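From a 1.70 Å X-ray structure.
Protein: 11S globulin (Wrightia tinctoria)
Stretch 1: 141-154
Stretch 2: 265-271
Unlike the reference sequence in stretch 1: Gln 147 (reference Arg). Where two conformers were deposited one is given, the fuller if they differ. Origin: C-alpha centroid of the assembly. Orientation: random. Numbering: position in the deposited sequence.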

ATOM      1  N   ASP B 141     -34.344   1.091 -35.654  1.00 73.97           N
ATOM      2  CA  ASP B 141     -33.635   2.372 -35.468  1.00 79.16           C
ATOM      3  C   ASP B 141     -34.160   3.239 -34.305  1.00 78.66           C
ATOM      4  O   ASP B 141     -33.501   4.209 -33.890  1.00 76.57           O
ATOM      5  CB  ASP B 141     -33.619   3.175 -36.780  1.00 82.04           C
ATOM      6  CG  ASP B 141     -32.474   2.762 -37.712  1.00 86.10           C
ATOM      7  OD1 ASP B 141     -32.197   1.538 -37.843  1.00 93.30           O
ATOM      8  OD2 ASP B 141     -31.851   3.669 -38.312  1.00 79.07           O
ATOM      9  N   GLN B 142     -35.347   2.897 -33.800  1.00 78.71           N
ATOM     10  CA  GLN B 142     -35.755   3.255 -32.419  1.00 79.05           C
ATOM     11  C   GLN B 142     -34.804   2.598 -31.352  1.00 68.28           C
ATOM     12  O   GLN B 142     -34.717   3.073 -30.221  1.00 57.35           O
ATOM     13  CB  GLN B 142     -37.251   2.879 -32.142  1.00 81.63           C
ATOM     14  CG  GLN B 142     -38.329   3.833 -32.700  1.00 83.07           C
ATOM     15  CD  GLN B 142     -38.779   4.963 -31.756  1.00 82.40           C
ATOM     16  OE1 GLN B 142     -39.597   5.804 -32.138  1.00 80.91           O
ATOM     17  NE2 GLN B 142     -38.249   4.989 -30.533  1.00 87.55           N
ATOM     18  N   THR B 143     -34.119   1.505 -31.717  1.00 63.78           N
ATOM     19  CA  THR B 143     -33.126   0.840 -30.863  1.00 56.54           C
ATOM     20  C   THR B 143     -31.895   1.692 -30.600  1.00 56.37           C
ATOM     21  O   THR B 143     -31.077   1.315 -29.755  1.00 59.28           O
ATOM     22  CB  THR B 143     -32.654  -0.494 -31.475  1.00 55.17           C
ATOM     23  OG1 THR B 143     -31.826  -1.219 -30.545  1.00 52.30           O
ATOM     24  CG2 THR B 143     -31.856  -0.220 -32.689  1.00 56.56           C
ATOM     25  N   PHE B 144     -31.720   2.781 -31.361  1.00 51.48           N
ATOM     26  CA  PHE B 144     -30.769   3.816 -30.961  1.00 49.64           C
ATOM     27  C   PHE B 144     -31.169   4.537 -29.681  1.00 42.27           C
ATOM     28  O   PHE B 144     -30.284   5.151 -29.075  1.00 43.18           O
ATOM     29  CB  PHE B 144     -30.462   4.815 -32.098  1.00 50.59           C
ATOM     30  CG  PHE B 144     -29.575   4.242 -33.143  1.00 58.58           C
ATOM     31  CD1 PHE B 144     -28.301   3.736 -32.791  1.00 54.89           C
ATOM     32  CD2 PHE B 144     -30.012   4.122 -34.474  1.00 59.84           C
ATOM     33  CE1 PHE B 144     -27.482   3.147 -33.740  1.00 52.77           C
ATOM     34  CE2 PHE B 144     -29.186   3.528 -35.429  1.00 61.94           C
ATOM     35  CZ  PHE B 144     -27.915   3.052 -35.063  1.00 61.02           C
ATOM     36  N   ARG B 145     -32.441   4.490 -29.250  1.00 34.21           N
ATOM     37  CA  ARG B 145     -32.796   5.056 -27.937  1.00 34.32           C
ATOM     38  C   ARG B 145     -32.448   4.015 -26.854  1.00 32.28           C
ATOM     39  O   ARG B 145     -33.096   3.005 -26.725  1.00 29.63           O
ATOM     40  CB  ARG B 145     -34.259   5.480 -27.843  1.00 38.23           C
ATOM     41  CG  ARG B 145     -34.583   6.277 -26.585  1.00 41.76           C
ATOM     42  CD  ARG B 145     -36.050   6.713 -26.390  1.00 47.38           C
ATOM     43  NE  ARG B 145     -36.883   5.738 -25.663  1.00 47.38           N
ATOM     44  CZ  ARG B 145     -37.577   4.748 -26.234  1.00 53.22           C
ATOM     45  NH1 ARG B 145     -37.584   4.582 -27.568  1.00 49.76           N
ATOM     46  NH2 ARG B 145     -38.277   3.914 -25.463  1.00 56.20           N
ATOM     47  N   ASP B 146     -31.395   4.257 -26.089  1.00 28.28           N
ATOM     48  CA  ASP B 146     -30.861   3.181 -25.174  1.00 26.12           C
ATOM     49  C   ASP B 146     -29.769   3.812 -24.313  1.00 21.80           C
ATOM     50  O   ASP B 146     -29.309   4.914 -24.592  1.00 22.92           O
ATOM     51  CB  ASP B 146     -30.200   2.070 -25.992  1.00 22.81           C
ATOM     52  CG  ASP B 146     -29.866   0.800 -25.171  1.00 21.50           C
ATOM     53  OD1 ASP B 146     -30.418   0.635 -24.044  1.00 24.06           O
ATOM     54  OD2 ASP B 146     -29.116  -0.025 -25.711  1.00 21.68           O
ATOM     55  N   GLN B 147     -29.463   3.162 -23.209  1.00 20.96           N
ATOM     56  CA  GLN B 147     -28.323   3.601 -22.403  1.00 23.27           C
ATOM     57  C   GLN B 147     -27.617   2.309 -22.074  1.00 18.18           C
ATOM     58  O   GLN B 147     -28.275   1.356 -21.680  1.00 19.97           O
ATOM     59  CB  GLN B 147     -28.802   4.242 -21.125  1.00 25.34           C
ATOM     60  CG  GLN B 147     -29.468   5.583 -21.267  1.00 35.52           C
ATOM     61  CD  GLN B 147     -30.326   5.856 -20.062  1.00 39.94           C
ATOM     62  OE1 GLN B 147     -30.048   5.364 -18.943  1.00 46.03           O
ATOM     63  NE2 GLN B 147     -31.424   6.568 -20.281  1.00 53.92           N
ATOM     64  N   HIS B 148     -26.309   2.290 -22.182  1.00 16.85           N
ATOM     65  CA  HIS B 148     -25.542   1.133 -21.790  1.00 18.62           C
ATOM     66  C   HIS B 148     -24.161   1.546 -21.246  1.00 17.93           C
ATOM     67  O   HIS B 148     -23.832   2.712 -21.308  1.00 18.22           O
ATOM     68  CB  HIS B 148     -25.470   0.061 -22.922  1.00 19.78           C
ATOM     69  CG  HIS B 148     -24.966   0.553 -24.234  1.00 20.93           C
ATOM     70  ND1 HIS B 148     -23.645   0.871 -24.442  1.00 20.70           N
ATOM     71  CD2 HIS B 148     -25.607   0.766 -25.417  1.00 21.98           C
ATOM     72  CE1 HIS B 148     -23.492   1.281 -25.701  1.00 25.28           C
ATOM     73  NE2 HIS B 148     -24.662   1.211 -26.316  1.00 22.47           N
ATOM     74  N   GLN B 149     -23.357   0.604 -20.771  1.00 17.74           N
ATOM     75  CA  GLN B 149     -22.010   1.007 -20.369  1.00 17.91           C
ATOM     76  C   GLN B 149     -21.131   1.235 -21.593  1.00 19.89           C
ATOM     77  O   GLN B 149     -21.418   0.717 -22.689  1.00 19.96           O
ATOM     78  CB  GLN B 149     -21.415  -0.014 -19.397  1.00 16.27           C
ATOM     79  CG  GLN B 149     -22.083   0.055 -18.011  1.00 16.43           C
ATOM     80  CD  GLN B 149     -21.499  -0.899 -16.990  1.00 17.32           C
ATOM     81  OE1 GLN B 149     -20.502  -1.538 -17.226  1.00 19.63           O
ATOM     82  NE2 GLN B 149     -22.102  -0.938 -15.817  1.00 19.24           N
ATOM     83  N   LYS B 150     -19.992   1.885 -21.354  0.50 20.86           N
ATOM     84  CA  LYS B 150     -19.017   2.132 -22.391  0.50 21.17           C
ATOM     85  C   LYS B 150     -18.651   0.874 -23.114  0.50 20.13           C
ATOM     86  O   LYS B 150     -18.419  -0.174 -22.504  0.50 23.46           O
ATOM     87  CB  LYS B 150     -17.712   2.715 -21.855  0.50 20.77           C
ATOM     88  CG  LYS B 150     -16.589   2.524 -22.877  0.50 21.02           C
ATOM     89  CD  LYS B 150     -15.287   3.125 -22.455  0.50 20.89           C
ATOM     90  CE  LYS B 150     -14.261   3.217 -23.583  0.50 19.16           C
ATOM     91  NZ  LYS B 150     -14.615   3.605 -24.988  0.50 17.62           N
ATOM     92  N   VAL B 151     -18.513   1.014 -24.423  1.00 19.55           N
ATOM     93  CA  VAL B 151     -18.037  -0.051 -25.250  1.00 21.38           C
ATOM     94  C   VAL B 151     -16.639   0.316 -25.722  1.00 21.24           C
ATOM     95  O   VAL B 151     -16.264   1.503 -25.689  1.00 24.59           O
ATOM     96  CB  VAL B 151     -19.071  -0.411 -26.345  1.00 25.71           C
ATOM     97  CG1 VAL B 151     -20.331  -0.954 -25.613  1.00 25.74           C
ATOM     98  CG2 VAL B 151     -19.416   0.759 -27.273  1.00 25.39           C
ATOM     99  N   HIS B 152     -15.879  -0.705 -26.061  1.00 20.01           N
ATOM    100  CA  HIS B 152     -14.478  -0.571 -26.420  1.00 21.17           C
ATOM    101  C   HIS B 152     -14.286  -0.964 -27.856  1.00 22.70           C
ATOM    102  O   HIS B 152     -14.812  -1.969 -28.271  1.00 21.59           O
ATOM    103  CB  HIS B 152     -13.653  -1.386 -25.530  1.00 21.57           C
ATOM    104  CG  HIS B 152     -13.802  -1.052 -24.080  1.00 23.45           C
ATOM    105  ND1 HIS B 152     -12.967  -0.182 -23.428  1.00 25.87           N
ATOM    106  CD2 HIS B 152     -14.711  -1.465 -23.157  1.00 23.88           C
ATOM    107  CE1 HIS B 152     -13.345  -0.084 -22.156  1.00 24.62           C
ATOM    108  NE2 HIS B 152     -14.421  -0.816 -21.983  1.00 23.11           N
ATOM    109  N   PHE B 153     -13.476  -0.185 -28.583  1.00 22.04           N
ATOM    110  CA  PHE B 153     -13.276  -0.457 -29.983  1.00 22.61           C
ATOM    111  C   PHE B 153     -11.941  -1.137 -30.058  1.00 20.60           C
ATOM    112  O   PHE B 153     -10.890  -0.534 -29.804  1.00 23.23           O
ATOM    113  CB  PHE B 153     -13.379   0.838 -30.774  1.00 28.29           C
ATOM    114  CG  PHE B 153     -14.700   1.483 -30.609  1.00 33.81           C
ATOM    115  CD1 PHE B 153     -14.963   2.294 -29.506  1.00 39.18           C
ATOM    116  CD2 PHE B 153     -15.729   1.180 -31.463  1.00 40.56           C
ATOM    117  CE1 PHE B 153     -16.211   2.847 -29.312  1.00 42.60           C
ATOM    118  CE2 PHE B 153     -16.988   1.735 -31.277  1.00 40.66           C
ATOM    119  CZ  PHE B 153     -17.229   2.561 -30.209  1.00 42.97           C
ATOM    120  N   ILE B 154     -11.968  -2.392 -30.432  1.00 18.43           N
ATOM    121  CA  ILE B 154     -10.783  -3.247 -30.421  1.00 19.33           C
ATOM    122  C   ILE B 154     -10.271  -3.478 -31.843  1.00 20.58           C
ATOM    123  O   ILE B 154     -11.034  -3.418 -32.838  1.00 19.96           O
ATOM    124  CB  ILE B 154     -10.995  -4.567 -29.651  1.00 20.90           C
ATOM    125  CG1 ILE B 154     -12.066  -5.434 -30.341  1.00 20.39           C
ATOM    126  CG2 ILE B 154     -11.286  -4.263 -28.184  1.00 19.58           C
ATOM    127  CD1 ILE B 154     -12.200  -6.850 -29.860  1.00 20.14           C
ATOM    128  N   LEU B 265     -25.171  -4.647 -35.868  1.00 29.89           N
ATOM    129  CA  LEU B 265     -25.541  -4.317 -34.473  1.00 27.80           C
ATOM    130  C   LEU B 265     -25.717  -2.826 -34.294  1.00 27.72           C
ATOM    131  O   LEU B 265     -24.889  -2.053 -34.735  1.00 30.87           O
ATOM    132  CB  LEU B 265     -24.446  -4.863 -33.550  1.00 27.48           C
ATOM    133  CG  LEU B 265     -24.786  -4.937 -32.067  1.00 26.19           C
ATOM    134  CD1 LEU B 265     -25.939  -5.904 -31.799  1.00 25.41           C
ATOM    135  CD2 LEU B 265     -23.513  -5.309 -31.346  1.00 26.43           C
ATOM    136  N   ARG B 266     -26.788  -2.426 -33.635  1.00 26.37           N
ATOM    137  CA  ARG B 266     -27.134  -1.055 -33.394  1.00 30.55           C
ATOM    138  C   ARG B 266     -26.754  -0.812 -31.918  1.00 30.59           C
ATOM    139  O   ARG B 266     -27.140  -1.558 -31.081  1.00 34.06           O
ATOM    140  CB  ARG B 266     -28.638  -0.832 -33.665  1.00 38.63           C
ATOM    141  CG  ARG B 266     -29.060  -1.299 -35.087  1.00 45.02           C
ATOM    142  CD  ARG B 266     -30.569  -1.588 -35.335  1.00 53.35           C
ATOM    143  NE  ARG B 266     -31.166  -2.721 -34.566  1.00 56.01           N
ATOM    144  CZ  ARG B 266     -32.484  -2.905 -34.291  1.00 60.72           C
ATOM    145  NH1 ARG B 266     -33.432  -2.044 -34.707  1.00 64.21           N
ATOM    146  NH2 ARG B 266     -32.874  -3.964 -33.581  1.00 52.19           N
ATOM    147  N   LEU B 267     -25.929   0.177 -31.651  1.00 28.73           N
ATOM    148  CA  LEU B 267     -25.591   0.536 -30.247  1.00 29.89           C
ATOM    149  C   LEU B 267     -25.313   2.012 -30.152  1.00 25.63           C
ATOM    150  O   LEU B 267     -25.313   2.723 -31.181  1.00 26.59           O
ATOM    151  CB  LEU B 267     -24.455  -0.340 -29.726  1.00 31.32           C
ATOM    152  CG  LEU B 267     -23.250  -0.599 -30.626  1.00 35.55           C
ATOM    153  CD1 LEU B 267     -22.425   0.650 -30.713  1.00 38.79           C
ATOM    154  CD2 LEU B 267     -22.386  -1.696 -30.049  1.00 41.75           C
ATOM    155  N   VAL B 268     -25.117   2.513 -28.945  1.00 23.36           N
ATOM    156  CA  VAL B 268     -24.902   3.923 -28.735  1.00 23.43           C
ATOM    157  C   VAL B 268     -23.388   4.102 -28.796  1.00 25.72           C
ATOM    158  O   VAL B 268     -22.647   3.556 -27.980  1.00 25.81           O
ATOM    159  CB  VAL B 268     -25.478   4.404 -27.386  1.00 26.72           C
ATOM    160  CG1 VAL B 268     -25.231   5.893 -27.154  1.00 27.61           C
ATOM    161  CG2 VAL B 268     -26.963   4.141 -27.319  1.00 30.48           C
ATOM    162  N   ARG B 269     -22.931   4.907 -29.730  1.00 28.93           N
ATOM    163  CA  ARG B 269     -21.520   5.086 -29.890  1.00 32.23           C
ATOM    164  C   ARG B 269     -21.156   6.459 -30.363  1.00 27.53           C
ATOM    165  O   ARG B 269     -21.922   7.089 -31.124  1.00 26.03           O
ATOM    166  CB  ARG B 269     -20.913   4.024 -30.802  1.00 32.65           C
ATOM    167  CG  ARG B 269     -21.493   4.016 -32.212  1.00 37.10           C
ATOM    168  CD  ARG B 269     -20.378   4.010 -33.258  1.00 50.74           C
ATOM    169  NE  ARG B 269     -20.180   2.670 -33.797  1.00 56.87           N
ATOM    170  CZ  ARG B 269     -19.029   2.167 -34.236  1.00 55.27           C
ATOM    171  NH1 ARG B 269     -17.887   2.854 -34.205  1.00 60.64           N
ATOM    172  NH2 ARG B 269     -19.023   0.918 -34.687  1.00 57.78           N
ATOM    173  N   PRO B 270     -19.988   6.953 -29.896  1.00 26.47           N
ATOM    174  CA  PRO B 270     -19.701   8.317 -30.171  1.00 31.65           C
ATOM    175  C   PRO B 270     -19.544   8.580 -31.655  1.00 33.42           C
ATOM    176  O   PRO B 270     -19.057   7.753 -32.394  1.00 30.66           O
ATOM    177  CB  PRO B 270     -18.405   8.567 -29.407  1.00 30.96           C
ATOM    178  CG  PRO B 270     -18.451   7.584 -28.331  1.00 29.15           C
ATOM    179  CD  PRO B 270     -19.003   6.376 -28.964  1.00 30.65           C
ATOM    180  N   SER B 271     -20.097   9.708 -32.034  1.00 40.60           N
ATOM    181  CA  SER B 271     -20.094  10.249 -33.358  1.00 43.91           C
ATOM    182  C   SER B 271     -18.794  11.108 -33.614  1.00 42.04           C
ATOM    183  O   SER B 271     -18.145  11.602 -32.680  1.00 37.39           O
ATOM    184  CB  SER B 271     -21.363  11.137 -33.437  1.00 43.45           C
ATOM    185  OG  SER B 271     -21.631  11.795 -32.152  1.00 41.37           O
TER
HETATM  186  O   HOH W   1     -28.559  -1.530 -28.678  1.00 25.32           O

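A direct hydrogen bond between the two stretches runs from the backbone of one to a ring of the other. Val 268 N donates to His 148 NE2 over 3.0 Å, with an N-H...acceptor angle of 158°, and the amide lies at the ring edge, near its plane, where the nitrogen lone pair points. The other ring nitrogen fixes the tautomer: His 148 ND1 donates to Gln 149 O at 2.8 Å and 172°, so the proton sits on ND1 and NE2 is left free to accept. Histidine suits this place because a single ring can give a proton to its own stretch and take one from the other. Stretch 2 has no regular strand here, and the imidazole serves one of its backbone NH groups.

A water makes a second, looser link. It donates to Arg 266 O at 2.8 Å from the water oxygen, and more weakly to Asp 146 OD2, 3.4 Å from that same oxygen. The carboxylate of Asp 146 is buried, but both its oxygens also find partners elsewhere in the structure.

Packing accounts for much of the rest, with 610 Å² buried over both sides. Val 268 points toward stretch 1, and its compact, branched side chain fits among backbone and side-chain atoms: CG2 lies 3.7 Å from Asp 146 O and 3.9 Å from Phe 144 O, while CB is 3.5 Å from His 148 NE2. Leu 267 continues this packing, its CB 3.8 Å from His 148 NE2. Farther along, Phe 153 CZ meets Pro 270 CD at 4.4 Å, an apolar contact between two rings, one aromatic and one saturated.

The arginines and aromatic rings combine charge with flat surfaces. Arg 266 has the largest area covered by the opposing stretch. Its aliphatic CB lies over one face of the Phe 144 ring, 4.1 Å from CE1, and Leu 267 O approaches the edge of that ring, 3.4 Å from the same CE1, where the weakly positive C-H rim suits a carbonyl oxygen. At the far end of Arg 266, Thr 143 CG2 sits over one face of the guanidinium, 3.1 Å from NH1, a close approach that places a methyl group against the flat group; NE and NH2 are bonded elsewhere in the structure. Arg 269 presents a guanidinium face to Phe 153, with NH1 3.3 Å from CE2, but the approach is oblique to the phenyl ring, so the two planes are not stacked.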